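Local coordinates for protein transaminase (Bacillus megaterium, PDB 5G0A) that probably transfers amino groups between amines or amino acids and carbonyl substrates with pyridoxal-5'-phosphate as cofactor, acting as an S-selective omega-transaminase, at residues L214-T219 against R256-E261; S366-L371 against D459-A464. All coordinates share one frame; numbering follows the deposited sequence.

Overall arrangement
Contacts 1 and 2 lie in two different parts of a fold-type I, class-III aminotransferase. Contact 1 joins two helices that flank the seven-stranded sheet of the large domain. Contact 2 joins two helices of the C-terminal part of the chain. Their centres are 38 Å apart, and their nearest atoms are about 24 Å apart, so they do not touch. The centres of contacts 1 and 2 lie about 24 Å and 23 Å from the centre of the chain. No residue of either contact lines the pyridoxal-5'-phosphate pocket. The link to that pocket through contact 1 is topological: strand 231-236 runs into Glu237, and strand 265-269 ends with Asp269, both in the pocket.

Contact 1 (L214-T219 against R256-E261); sequences LSVKYT and RKMTKE
Met258 meets Val216 and Thr219 between two helices packed beside the large-domain sheet. Helix 251-262 is the crossover of a beta-alpha-beta unit, linking the parallel strands 231-236 and 265-269. Helix 214-226 comes just before strand 231-236. The contact is small, buried and apolar.

Met258 brings the most surface. CG anti to the backbone N (chi1 174°) and an extended chi2 send the sulfur toward helix 214-226, and the bend at chi3 (79°) turns CE to Thr219. Met258 SD is 4.0 Å from Val216 O, a van der Waals distance. Val216 CG1 comes alongside, 4.1 Å from Met258 SD, and the two side chains run past each other in opposite directions. The Val216 side chain also packs on Tyr251, Gln254 and Ile255 of the same partner helix. Met258 also touches Arg220 and Ile223.

Thr219 crosses Met258 at about a right angle. Its methyl does the touching: Thr219 CG2 lies 3.9 Å from Met258 CE. The threonine hydroxyl turns back to its own helix, where Thr219 OG1 donates to Ser215 O at 2.7 Å. Replacing Thr219 by alanine would probably open a gap beside the methionine methyl and leave Ser215 O with one donor fewer. In the deposited structure Thr219 OG1 sits 32° out of the Ser215 carbonyl plane, and Thr219 N reaches the same oxygen from the opposite face.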
loop_
_atom_site.group_PDB
_atom_site.type_symbol
_atom_site.label_atom_id
_atom_site.label_comp_id
_atom_site.label_asym_id
_atom_site.label_seq_id
_atom_site.Cartn_x
_atom_site.Cartn_y
_atom_site.Cartn_z
ATOM N N LEU B 214 5.171 -27.856 -11.804
ATOM C CA LEU B 214 6.079 -26.947 -11.108
ATOM C C LEU B 214 5.447 -25.568 -10.895
ATOM O O LEU B 214 5.648 -24.938 -9.850
ATOM C CB LEU B 214 7.415 -26.819 -11.853
ATOM C CG LEU B 214 8.618 -27.620 -11.332
ATOM C CD1 LEU B 214 8.323 -29.100 -11.149
ATOM C CD2 LEU B 214 9.830 -27.419 -12.236
ATOM N N SER B 215 4.699 -25.108 -11.894
ATOM C CA SER B 215 3.943 -23.864 -11.758
ATOM C C SER B 215 3.015 -23.910 -10.547
ATOM O O SER B 215 2.962 -22.949 -9.769
ATOM C CB SER B 215 3.152 -23.564 -13.035
ATOM O OG SER B 215 2.192 -24.577 -13.240
ATOM N N VAL B 216 2.257 -25.003 -10.415
ATOM C CA VAL B 216 1.371 -25.210 -9.270
ATOM C C VAL B 216 2.152 -25.330 -7.956
ATOM O O VAL B 216 1.778 -24.734 -6.928
ATOM C CB VAL B 216 0.450 -26.439 -9.480
ATOM C CG1 VAL B 216 -0.365 -26.730 -8.226
ATOM C CG2 VAL B 216 -0.458 -26.231 -10.700
ATOM N N LYS B 217 3.239 -26.102 -7.976
ATOM C CA LYS B 217 4.081 -26.251 -6.782
ATOM C C LYS B 217 4.523 -24.907 -6.218
ATOM O O LYS B 217 4.414 -24.652 -5.016
ATOM C CB LYS B 217 5.323 -27.126 -7.073
ATOM C CG LYS B 217 6.283 -27.209 -5.891
ATOM C CD LYS B 217 7.711 -27.535 -6.303
ATOM C CE LYS B 217 8.636 -27.515 -5.095
ATOM N NZ LYS B 217 8.544 -28.764 -4.285
ATOM N N TYR B 218 5.031 -24.042 -7.081
ATOM C CA TYR B 218 5.537 -22.783 -6.607
ATOM C C TYR B 218 4.404 -21.843 -6.188
ATOM O O TYR B 218 4.559 -21.070 -5.242
ATOM C CB TYR B 218 6.489 -22.122 -7.610
ATOM C CG TYR B 218 7.112 -20.882 -7.032
ATOM C CD1 TYR B 218 7.855 -20.942 -5.840
ATOM C CD2 TYR B 218 6.936 -19.639 -7.632
ATOM C CE1 TYR B 218 8.415 -19.811 -5.286
ATOM C CE2 TYR B 218 7.498 -18.498 -7.081
ATOM C CZ TYR B 218 8.237 -18.589 -5.910
ATOM O OH TYR B 218 8.799 -17.467 -5.348
ATOM N N THR B 219 3.260 -21.935 -6.873
ATOM C CA THR B 219 2.069 -21.185 -6.437
ATOM C C THR B 219 1.699 -21.571 -4.998
ATOM O O THR B 219 1.446 -20.721 -4.144
ATOM C CB THR B 219 0.858 -21.431 -7.378
ATOM O OG1 THR B 219 1.224 -21.131 -8.728
ATOM C CG2 THR B 219 -0.344 -20.563 -6.986
ATOM N N ARG B 256 -7.601 -26.340 -8.882
ATOM C CA ARG B 256 -8.826 -26.581 -8.141
ATOM C C ARG B 256 -8.524 -27.397 -6.875
ATOM O O ARG B 256 -8.990 -27.074 -5.787
ATOM C CB ARG B 256 -9.875 -27.278 -9.027
ATOM C CG ARG B 256 -11.081 -27.804 -8.262
ATOM C CD ARG B 256 -12.061 -26.727 -7.801
ATOM N NE ARG B 256 -11.550 -25.909 -6.688
ATOM C CZ ARG B 256 -12.228 -24.922 -6.101
ATOM N NH1 ARG B 256 -13.461 -24.607 -6.479
ATOM N NH2 ARG B 256 -11.664 -24.245 -5.103
ATOM N N LYS B 257 -7.742 -28.460 -7.059
ATOM C CA LYS B 257 -7.308 -29.320 -5.960
ATOM C C LYS B 257 -6.475 -28.553 -4.924
ATOM O O LYS B 257 -6.755 -28.637 -3.736
ATOM C CB LYS B 257 -6.527 -30.518 -6.525
ATOM C CG LYS B 257 -6.028 -31.498 -5.471
ATOM C CD LYS B 257 -5.694 -32.843 -6.125
ATOM C CE LYS B 257 -4.947 -33.773 -5.172
ATOM N NZ LYS B 257 -3.533 -33.349 -4.943
ATOM N N MET B 258 -5.489 -27.790 -5.384
ATOM C CA MET B 258 -4.608 -27.016 -4.490
ATOM C C MET B 258 -5.389 -25.977 -3.669
ATOM O O MET B 258 -5.199 -25.860 -2.454
ATOM C CB MET B 258 -3.463 -26.348 -5.285
ATOM C CG MET B 258 -2.565 -25.405 -4.459
ATOM S SD MET B 258 -1.823 -24.058 -5.428
ATOM C CE MET B 258 -3.186 -22.888 -5.573
ATOM N N THR B 259 -6.294 -25.241 -4.319
ATOM C CA THR B 259 -7.128 -24.292 -3.581
ATOM C C THR B 259 -8.033 -24.952 -2.517
ATOM O O THR B 259 -8.129 -24.482 -1.389
ATOM C CB THR B 259 -7.946 -23.372 -4.533
ATOM O OG1 THR B 259 -8.747 -24.162 -5.431
ATOM C CG2 THR B 259 -7.013 -22.472 -5.338
ATOM N N LYS B 260 -8.684 -26.057 -2.874
ATOM C CA LYS B 260 -9.501 -26.801 -1.911
ATOM C C LYS B 260 -8.644 -27.253 -0.717
ATOM O O LYS B 260 -9.075 -27.129 0.429
ATOM C CB LYS B 260 -10.108 -28.047 -2.564
ATOM C CG LYS B 260 -11.277 -27.809 -3.529
ATOM C CD LYS B 260 -12.544 -27.345 -2.825
ATOM C CE LYS B 260 -13.728 -27.378 -3.795
ATOM N NZ LYS B 260 -14.965 -26.872 -3.141
ATOM N N GLU B 261 -7.450 -27.772 -1.003
ATOM C CA GLU B 261 -6.552 -28.267 0.067
ATOM C C GLU B 261 -6.058 -27.145 0.986
ATOM O O GLU B 261 -5.925 -27.329 2.194
ATOM C CB GLU B 261 -5.361 -29.012 -0.538
ATOM C CG GLU B 261 -5.749 -30.335 -1.174
ATOM C CD GLU B 261 -4.603 -31.029 -1.879
ATOM O OE1 GLU B 261 -3.525 -30.420 -2.067
ATOM O OE2 GLU B 261 -4.794 -32.197 -2.272
#

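Contact 2 (S366-L371 against D459-A464); sequences SKLELL and DALDYA
Leu371 packs against Leu461 and Asp462 where two long helices of the C-terminal part run side by side. Helices 353-374 and 451-468 belong to the smaller alpha/beta portion of this class-III aminotransferase. Over the two segments they are nearly parallel, with a crossing angle of -18°. Their axes come no closer than 11.1 Å, so side chains fill the space between them.

The apolar part is made of leucines. Leu371 CD1 lies 3.8 Å from Leu461 CD2. The same methyl is 4.0 Å from Leu461 CG, so it rests on the branch point as well as on one tip. Leu461 has CG anti to its backbone N (chi1 180°), which carries CD2 across to helix 353-374. One turn earlier, Leu368 CD2 adds a looser touch on Leu461 CD2 at 4.4 Å. Met458 packs on both Leu368 and Leu371. Beyond them, Leu368 packs on Phe381 of strand 378-384 and on Trp388 and Val390 of strand 387-392, and Leu461 on Ile422 of helix 418-427.

The polar groups bind outside the two segments. Asp462 OD1 accepts a hydrogen bond from His375 NE2, and Asp462 OD2 forms a salt bridge with Lys374. Lys374 is the last residue of helix 353-374 and His375 follows it, so Asp462 joins helix 451-468 to that end. Lys367 is paired with Asp455 in a salt bridge.

The remaining contact is between unlike groups. The second methyl of Leu371 lies along one side of the aspartate, with Leu371 CD2 3.8 Å from each of Asp462 CB, CG and OD1.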
loop_
_atom_site.group_PDB
_atom_site.type_symbol
_atom_site.label_atom_id
_atom_site.label_comp_id
_atom_site.label_asym_id
_atom_site.label_seq_id
_atom_site.Cartn_x
_atom_site.Cartn_y
_atom_site.Cartn_z
ATOM N N SER B 366 -8.610 -28.512 -38.500
ATOM C CA SER B 366 -8.191 -29.133 -39.776
ATOM C C SER B 366 -7.538 -28.136 -40.744
ATOM O O SER B 366 -6.599 -28.481 -41.469
ATOM C CB SER B 366 -9.367 -29.850 -40.449
ATOM O OG SER B 366 -10.263 -28.934 -41.066
ATOM N N LYS B 367 -8.036 -26.900 -40.760
ATOM C CA LYS B 367 -7.468 -25.867 -41.623
ATOM C C LYS B 367 -6.092 -25.429 -41.136
ATOM O O LYS B 367 -5.183 -25.213 -41.946
ATOM C CB LYS B 367 -8.411 -24.655 -41.738
ATOM C CG LYS B 367 -9.806 -24.962 -42.280
ATOM C CD LYS B 367 -9.828 -25.242 -43.775
ATOM C CE LYS B 367 -9.349 -24.039 -44.577
ATOM N NZ LYS B 367 -9.731 -24.176 -46.011
ATOM N N LEU B 368 -5.930 -25.290 -39.819
ATOM C CA LEU B 368 -4.618 -24.934 -39.250
ATOM C C LEU B 368 -3.593 -26.058 -39.418
ATOM O O LEU B 368 -2.424 -25.788 -39.678
ATOM C CB LEU B 368 -4.730 -24.507 -37.777
ATOM C CG LEU B 368 -5.451 -23.177 -37.519
ATOM C CD1 LEU B 368 -5.703 -22.980 -36.032
ATOM C CD2 LEU B 368 -4.679 -21.994 -38.088
ATOM N N GLU B 369 -4.023 -27.305 -39.260
ATOM C CA GLU B 369 -3.146 -28.452 -39.562
ATOM C C GLU B 369 -2.544 -28.319 -40.965
ATOM O O GLU B 369 -1.331 -28.443 -41.141
ATOM C CB GLU B 369 -3.899 -29.775 -39.449
ATOM C CG GLU B 369 -4.067 -30.297 -38.033
ATOM C CD GLU B 369 -4.859 -31.593 -37.988
ATOM O OE1 GLU B 369 -5.202 -32.118 -39.069
ATOM O OE2 GLU B 369 -5.141 -32.090 -36.875
ATOM N N LEU B 370 -3.392 -28.030 -41.949
ATOM C CA LEU B 370 -2.943 -27.879 -43.338
ATOM C C LEU B 370 -1.991 -26.698 -43.532
ATOM O O LEU B 370 -0.996 -26.815 -44.251
ATOM C CB LEU B 370 -4.136 -27.787 -44.296
ATOM C CG LEU B 370 -5.004 -29.037 -44.477
ATOM C CD1 LEU B 370 -6.358 -28.668 -45.072
ATOM C CD2 LEU B 370 -4.303 -30.096 -45.327
ATOM N N LEU B 371 -2.287 -25.569 -42.881
ATOM C CA LEU B 371 -1.385 -24.417 -42.892
ATOM C C LEU B 371 -0.033 -24.712 -42.250
ATOM O O LEU B 371 1.001 -24.261 -42.744
ATOM C CB LEU B 371 -2.031 -23.191 -42.219
ATOM C CG LEU B 371 -3.052 -22.432 -43.071
ATOM C CD1 LEU B 371 -3.696 -21.291 -42.284
ATOM C CD2 LEU B 371 -2.398 -21.902 -44.338
ATOM N N ASP B 459 -7.303 -18.531 -46.009
ATOM C CA ASP B 459 -6.656 -18.078 -47.242
ATOM C C ASP B 459 -5.810 -16.824 -47.046
ATOM O O ASP B 459 -4.662 -16.768 -47.492
ATOM C CB ASP B 459 -7.695 -17.842 -48.340
ATOM C CG ASP B 459 -7.847 -19.029 -49.263
ATOM O OD1 ASP B 459 -6.895 -19.311 -50.024
ATOM O OD2 ASP B 459 -8.919 -19.672 -49.244
ATOM N N ALA B 460 -6.371 -15.816 -46.374
ATOM C CA ALA B 460 -5.657 -14.565 -46.148
ATOM C C ALA B 460 -4.432 -14.783 -45.279
ATOM O O ALA B 460 -3.414 -14.135 -45.480
ATOM C CB ALA B 460 -6.575 -13.518 -45.521
ATOM N N LEU B 461 -4.550 -15.698 -44.317
ATOM C CA LEU B 461 -3.445 -16.079 -43.450
ATOM C C LEU B 461 -2.358 -16.800 -44.269
ATOM O O LEU B 461 -1.171 -16.554 -44.073
ATOM C CB LEU B 461 -3.952 -16.973 -42.311
ATOM C CG LEU B 461 -2.944 -17.489 -41.280
ATOM C CD1 LEU B 461 -2.075 -16.354 -40.759
ATOM C CD2 LEU B 461 -3.667 -18.200 -40.143
ATOM N N ASP B 462 -2.790 -17.677 -45.176
ATOM C CA ASP B 462 -1.899 -18.420 -46.083
ATOM C C ASP B 462 -1.024 -17.401 -46.825
ATOM O O ASP B 462 0.203 -17.429 -46.719
ATOM C CB ASP B 462 -2.753 -19.253 -47.052
ATOM C CG ASP B 462 -1.978 -20.390 -47.753
ATOM O OD1 ASP B 462 -0.778 -20.615 -47.482
ATOM O OD2 ASP B 462 -2.613 -21.073 -48.580
ATOM N N TYR B 463 -1.676 -16.477 -47.527
ATOM C CA TYR B 463 -1.026 -15.326 -48.165
ATOM C C TYR B 463 -0.077 -14.554 -47.239
ATOM O O TYR B 463 1.024 -14.172 -47.649
ATOM C CB TYR B 463 -2.099 -14.381 -48.732
ATOM C CG TYR B 463 -1.557 -13.110 -49.338
ATOM C CD1 TYR B 463 -1.004 -13.111 -50.621
ATOM C CD2 TYR B 463 -1.600 -11.901 -48.639
ATOM C CE1 TYR B 463 -0.499 -11.949 -51.180
ATOM C CE2 TYR B 463 -1.101 -10.735 -49.194
ATOM C CZ TYR B 463 -0.557 -10.766 -50.466
ATOM O OH TYR B 463 -0.050 -9.621 -51.027
ATOM N N ALA B 464 -0.509 -14.316 -46.000
ATOM C CA ALA B 464 0.273 -13.557 -45.021
ATOM C C ALA B 464 1.562 -14.277 -44.614
ATOM O O ALA B 464 2.635 -13.663 -44.542
ATOM C CB ALA B 464 -0.576 -13.258 -43.784
#